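Local coordinates for chorismate synthase (Aquifex aeolicus, PDB 1Q1L), which catalyses the last step of the shikimate pathway, the anti-1,4-elimination of phosphate from 5-enolpyruvylshikimate-3-phosphate to give chorismate, with reduced FMN as cofactor, at the interface of chains A and B. Coordinates in Å, arbitrary orientation; residue numbers count along the deposited sequence, not the author numbering. Chains: chain A/B, Chorismate synthase.

Contact 1: the interface of chains A and B. Residues chain A 145, 258, 262, 366; chain B 248, 251, 253-254.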
ATOM      1  N   ARG A 145     -14.979  -4.531  13.156  1.00 29.21           N
ATOM      2  CA  ARG A 145     -13.935  -5.496  12.824  1.00 31.66           C
ATOM      3  C   ARG A 145     -14.524  -6.893  12.784  1.00 29.95           C
ATOM      4  O   ARG A 145     -14.152  -7.716  11.946  1.00 31.78           O
ATOM      5  CB  ARG A 145     -12.813  -5.479  13.858  1.00 31.51           C
ATOM      6  CG  ARG A 145     -12.035  -4.191  13.972  1.00 33.62           C
ATOM      7  CD  ARG A 145     -10.720  -4.489  14.678  1.00 35.00           C
ATOM      8  NE  ARG A 145     -10.082  -3.312  15.252  1.00 34.36           N
ATOM      9  CZ  ARG A 145      -8.850  -3.317  15.748  1.00 34.42           C
ATOM     10  NH1 ARG A 145      -8.135  -4.439  15.731  1.00 31.88           N
ATOM     11  NH2 ARG A 145      -8.332  -2.209  16.258  1.00 34.80           N
ATOM     12  N   GLN A 258       0.408  -8.244  14.180  1.00 27.96           N
ATOM     13  CA  GLN A 258      -0.152  -6.908  14.047  1.00 27.65           C
ATOM     14  C   GLN A 258      -1.660  -6.917  14.221  1.00 26.14           C
ATOM     15  O   GLN A 258      -2.213  -6.060  14.899  1.00 27.47           O
ATOM     16  CB  GLN A 258       0.181  -6.302  12.684  1.00 29.48           C
ATOM     17  CG  GLN A 258      -0.593  -5.016  12.402  1.00 31.65           C
ATOM     18  CD  GLN A 258      -0.014  -4.217  11.252  1.00 36.83           C
ATOM     19  OE1 GLN A 258       0.283  -4.762  10.186  1.00 37.55           O
ATOM     20  NE2 GLN A 258       0.142  -2.911  11.459  1.00 37.54           N
ATOM     21  N   SER A 262      -3.260  -5.113  17.519  1.00 25.87           N
ATOM     22  CA  SER A 262      -3.996  -3.904  17.168  1.00 28.66           C
ATOM     23  C   SER A 262      -5.323  -3.826  17.923  1.00 27.65           C
ATOM     24  O   SER A 262      -5.940  -2.769  17.992  1.00 29.65           O
ATOM     25  CB  SER A 262      -4.256  -3.839  15.653  1.00 25.99           C
ATOM     26  OG  SER A 262      -5.242  -4.772  15.243  1.00 28.69           O
HETATM   27  N   MSE A 366     -10.026 -11.077  13.654  1.00 27.08           N
HETATM   28  CA  MSE A 366      -8.737 -10.613  13.138  1.00 29.07           C
HETATM   29  C   MSE A 366      -7.959 -11.734  12.452  1.00 27.73           C
HETATM   30  O   MSE A 366      -7.358 -11.532  11.391  1.00 28.12           O
HETATM   31  CB  MSE A 366      -7.903 -10.000  14.268  1.00 31.44           C
HETATM   32  CG  MSE A 366      -8.520  -8.745  14.880  1.00 33.50           C
HETATM   33 SE   MSE A 366      -9.098  -7.439  13.546  1.00 38.34          SE
HETATM   34  CE  MSE A 366      -7.390  -7.089  12.724  1.00 33.86           C
TER
ATOM     35  N   TRP B 248      -7.217   0.216  12.725  1.00 33.60           N
ATOM     36  CA  TRP B 248      -6.422  -0.887  13.281  1.00 32.93           C
ATOM     37  C   TRP B 248      -4.973  -0.968  12.796  1.00 32.87           C
ATOM     38  O   TRP B 248      -4.062  -1.211  13.583  1.00 32.62           O
ATOM     39  CB  TRP B 248      -7.111  -2.238  13.012  1.00 32.45           C
ATOM     40  CG  TRP B 248      -6.969  -2.714  11.593  1.00 31.98           C
ATOM     41  CD1 TRP B 248      -7.664  -2.268  10.503  1.00 31.07           C
ATOM     42  CD2 TRP B 248      -6.008  -3.660  11.097  1.00 31.31           C
ATOM     43  NE1 TRP B 248      -7.191  -2.869   9.361  1.00 31.41           N
ATOM     44  CE2 TRP B 248      -6.177  -3.726   9.693  1.00 31.93           C
ATOM     45  CE3 TRP B 248      -5.020  -4.452  11.700  1.00 31.94           C
ATOM     46  CZ2 TRP B 248      -5.391  -4.556   8.880  1.00 30.40           C
ATOM     47  CZ3 TRP B 248      -4.237  -5.277  10.894  1.00 31.65           C
ATOM     48  CH2 TRP B 248      -4.429  -5.320   9.494  1.00 32.01           C
ATOM     49  N   ARG B 251      -2.306   1.707  14.449  1.00 30.06           N
ATOM     50  CA  ARG B 251      -1.943   1.662  15.861  1.00 31.27           C
ATOM     51  C   ARG B 251      -0.477   1.262  15.983  1.00 30.98           C
ATOM     52  O   ARG B 251      -0.038   0.268  15.411  1.00 29.96           O
ATOM     53  CB  ARG B 251      -2.862   0.685  16.599  1.00 30.40           C
ATOM     54  CG  ARG B 251      -4.337   1.116  16.526  1.00 31.63           C
ATOM     55  CD  ARG B 251      -5.283   0.066  17.101  1.00 33.74           C
ATOM     56  NE  ARG B 251      -5.098  -0.107  18.535  1.00 34.47           N
ATOM     57  CZ  ARG B 251      -5.797   0.527  19.471  1.00 36.81           C
ATOM     58  NH1 ARG B 251      -6.747   1.388  19.132  1.00 38.11           N
ATOM     59  NH2 ARG B 251      -5.536   0.303  20.751  1.00 38.95           N
ATOM     60  N   ASP B 253       1.254  -0.029  18.403  0.50 31.62           N
ATOM     61  CA  ASP B 253       1.517  -1.380  19.070  0.50 33.53           C
ATOM     62  C   ASP B 253       1.534  -2.587  17.957  0.50 32.39           C
ATOM     63  O   ASP B 253       2.467  -3.514  17.970  0.50 29.54           O
ATOM     64  CB  ASP B 253       0.340  -1.664  20.281  0.50 37.34           C
ATOM     65  CG  ASP B 253      -1.249  -1.161  19.792  0.50 44.12           C
ATOM     66  OD1 ASP B 253      -1.763  -1.661  18.630  0.50 46.03           O
ATOM     67  OD2 ASP B 253      -1.931  -0.274  20.575  0.50 48.09           O
ATOM     68  N   GLY B 254       0.558  -2.560  17.053  1.00 31.55           N
ATOM     69  CA  GLY B 254       0.486  -3.570  16.018  1.00 29.87           C
ATOM     70  C   GLY B 254       1.678  -3.476  15.083  1.00 29.62           C
ATOM     71  O   GLY B 254       2.209  -4.489  14.640  1.00 29.43           O
TER
HETATM   72  O   HOH W   1      -1.437  -1.685  13.826  1.00 26.00           O
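The short 3-10 helix 248-250 of chain B, which leads into helix 252-261, sets B:Trp248 against chain A, where helices 142-157 and 356-379 and the C-terminal end of helix 252-261 present their side chains. CB of B:Trp248 sits over the centre of one face of the A:Arg145 guanidinium, 3.4 Å from CZ, and the indole plane is turned 58° from that of the guanidinium. The same guanidinium grips A:Ser262 end-on within its own chain: A:Arg145 NH1 bonds to the hydroxyl OG of A:Ser262 at 3.0 Å and NH2 to its backbone O at 3.0 Å, this second donor lying well above the carbonyl plane. Were A:Arg145 an alanine, both oxygens of A:Ser262 would probably lose these donors, and CB of B:Trp248 the flat surface it rests on. Further along the indole, the CE methyl of selenomethionine A:Met366 covers one ring face near its rim, 3.7 Å from CE3 of B:Trp248. Bends at chi2 (-48°) and chi3 (-61°) fold this methyl back toward the ring. On the other side of the indole plane, CG of A:Gln258 comes obliquely to the rim at CZ3, while CB packs 3.4 Å from O of B:Gly254 on helix 252-261 of chain B. The extended A:Gln258 chain carries its amide to a bridging water: NE2 lies 3.1 Å from water 1. Water 1 contacts the backbone O of B:Trp248 at 2.7 Å. It also lies 2.9 Å from the backbone O of B:Arg251.

Contact 2: the interface of chains A and B. Residues chain A 275, 278-279; chain B 169, 174, 229-230, 322.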
ATOM      1  N   PHE A 275       6.685 -17.408  24.675  1.00 34.86           N
ATOM      2  CA  PHE A 275       7.707 -17.135  25.681  1.00 36.92           C
ATOM      3  C   PHE A 275       8.172 -18.405  26.393  1.00 37.25           C
ATOM      4  O   PHE A 275       9.331 -18.511  26.786  1.00 38.95           O
ATOM      5  CB  PHE A 275       7.189 -16.108  26.696  1.00 33.59           C
ATOM      6  CG  PHE A 275       7.274 -14.686  26.207  1.00 34.43           C
ATOM      7  CD1 PHE A 275       8.436 -13.940  26.398  1.00 34.79           C
ATOM      8  CD2 PHE A 275       6.217 -14.112  25.504  1.00 32.14           C
ATOM      9  CE1 PHE A 275       8.543 -12.641  25.892  1.00 33.62           C
ATOM     10  CE2 PHE A 275       6.311 -12.812  24.991  1.00 34.76           C
ATOM     11  CZ  PHE A 275       7.475 -12.076  25.185  1.00 33.23           C
ATOM     12  N   ALA A 278      10.945 -20.063  24.598  1.00 41.65           N
ATOM     13  CA  ALA A 278      12.247 -19.421  24.726  1.00 42.57           C
ATOM     14  C   ALA A 278      12.990 -19.896  25.970  1.00 43.77           C
ATOM     15  O   ALA A 278      14.169 -19.597  26.140  1.00 44.93           O
ATOM     16  CB  ALA A 278      12.080 -17.903  24.770  1.00 42.09           C
ATOM     17  N   ARG A 279      12.297 -20.634  26.834  1.00 44.98           N
ATOM     18  CA  ARG A 279      12.895 -21.147  28.065  1.00 46.60           C
ATOM     19  C   ARG A 279      13.201 -22.638  27.959  1.00 47.78           C
ATOM     20  O   ARG A 279      13.800 -23.217  28.865  1.00 47.79           O
ATOM     21  CB  ARG A 279      11.949 -20.930  29.246  1.00 46.63           C
ATOM     22  CG  ARG A 279      11.315 -19.559  29.280  1.00 50.62           C
ATOM     23  CD  ARG A 279      10.374 -19.401  30.462  1.00 51.19           C
ATOM     24  NE  ARG A 279       9.457 -18.279  30.269  1.00 56.36           N
ATOM     25  CZ  ARG A 279       9.835 -17.039  29.967  1.00 57.33           C
ATOM     26  NH1 ARG A 279      11.121 -16.747  29.819  1.00 58.80           N
ATOM     27  NH2 ARG A 279       8.926 -16.087  29.805  1.00 57.03           N
TER
ATOM     28  N   SER B 169      17.206 -13.218  29.506  1.00 40.20           N
ATOM     29  CA  SER B 169      17.183 -14.644  29.798  1.00 41.96           C
ATOM     30  C   SER B 169      17.681 -15.465  28.620  1.00 42.15           C
ATOM     31  O   SER B 169      17.500 -15.089  27.461  1.00 41.61           O
ATOM     32  CB  SER B 169      15.768 -15.109  30.164  1.00 44.33           C
ATOM     33  OG  SER B 169      14.926 -15.164  29.023  1.00 45.81           O
ATOM     34  N   GLU B 174      17.635 -16.802  33.963  1.00 51.52           N
ATOM     35  CA  GLU B 174      17.167 -15.437  33.844  1.00 52.64           C
ATOM     36  C   GLU B 174      18.005 -14.485  34.688  1.00 52.76           C
ATOM     37  O   GLU B 174      18.646 -14.897  35.659  1.00 52.66           O
ATOM     38  CB  GLU B 174      15.709 -15.342  34.288  1.00 53.89           C
ATOM     39  CG  GLU B 174      14.798 -16.387  33.673  1.00 56.38           C
ATOM     40  CD  GLU B 174      13.330 -16.103  33.944  1.00 57.40           C
ATOM     41  OE1 GLU B 174      12.980 -15.836  35.114  1.00 57.11           O
ATOM     42  OE2 GLU B 174      12.524 -16.150  32.989  1.00 58.31           O
ATOM     43  N   GLY B 229      15.955 -17.523  23.899  1.00 38.55           N
ATOM     44  CA  GLY B 229      16.187 -16.470  24.867  1.00 37.07           C
ATOM     45  C   GLY B 229      15.178 -15.351  24.777  1.00 36.45           C
ATOM     46  O   GLY B 229      14.331 -15.329  23.884  1.00 36.88           O
ATOM     47  N   VAL B 230      15.269 -14.413  25.710  1.00 34.48           N
ATOM     48  CA  VAL B 230      14.364 -13.284  25.728  1.00 33.86           C
ATOM     49  C   VAL B 230      15.122 -11.982  25.911  1.00 34.57           C
ATOM     50  O   VAL B 230      15.974 -11.874  26.791  1.00 36.44           O
ATOM     51  CB  VAL B 230      13.355 -13.401  26.873  1.00 32.41           C
ATOM     52  CG1 VAL B 230      12.424 -12.203  26.866  1.00 30.26           C
ATOM     53  CG2 VAL B 230      12.574 -14.688  26.746  1.00 32.58           C
ATOM     54  N   ALA B 322      10.499 -12.789  22.514  1.00 31.52           N
ATOM     55  CA  ALA B 322      10.838 -14.173  22.825  1.00 32.28           C
ATOM     56  C   ALA B 322      11.347 -14.932  21.607  1.00 33.23           C
ATOM     57  O   ALA B 322      10.646 -15.044  20.596  1.00 34.33           O
ATOM     58  CB  ALA B 322       9.620 -14.882  23.393  1.00 31.04           C
TER
HETATM   59  O   HOH W   2      14.768 -17.719  28.128  1.00 37.81           O
HETATM   60  O   HOH W   3      12.580 -14.445  30.253  1.00 58.49           O
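With CG anti to its carbonyl carbon (chi1 -80°) and the ring turned by chi2 of -87°, A:Phe275 presents one face to B:Ala322, and A:Arg279, on the same 3-10 helix 274-279 and extended from CG to NE, reaches B:Glu174 on strand 173-174 of chain B. The methyl CB of B:Ala322, on strand 317-323, lies over the phenyl face in a CH-pi contact 3.5 Å from the ring centroid of A:Phe275, displaced toward the rim on the CD1 and CE1 side. B:Val230, at the start of strand 229-236, uses both branches: CG1 meets CE1 of A:Phe275, and CG2 packs 3.8 Å from the methyl CB of A:Ala278. That same alanine methyl also rests against the backbone O of B:Gly229. Beside this apolar strip, NH1 of A:Arg279 forms a salt bridge with OE2 of B:Glu174 at 3.5 Å. The guanidinium and carboxylate planes stand almost perpendicular, 87° apart, so the two groups do not pair side by side. Water 3 reinforces the link, lying 2.8 Å from NH1 of A:Arg279 and 2.7 Å from the hydroxyl OG of B:Ser169, with B:Glu174 OE2 more distant from it. The same hydroxyl contacts water 2, which lies 2.8 Å from the backbone O of A:Ala278 and so ties the serine to the end of the 3-10 helix. Within chain A, the backbone O of A:Phe275 sits over the centre of one guanidinium face, an arrangement that may help steady the arginine. The patch thus fastens the 3-10 helix of one subunit onto the strands of its neighbour, joining apolar packing to a hydrated charge pair in the assembly of the homotetramer.

Contact 1 and contact 2 lie about 25 Å apart, measured between the centres of their C-alpha atoms, on the same two-fold interface, and have no residue in common. Contact 1 joins largely helical elements, whereas contact 2 sets a 3-10 helix on strands. In sequence, strand 266-271 lies between helix 252-261 of the first and 3-10 helix 274-279 of the second, so a short stretch of chain A serves both. Because each patch recurs with the chains exchanged, the pair is held at widely spaced points, which is likely to fix the relative orientation of these two subunits in the homotetramer.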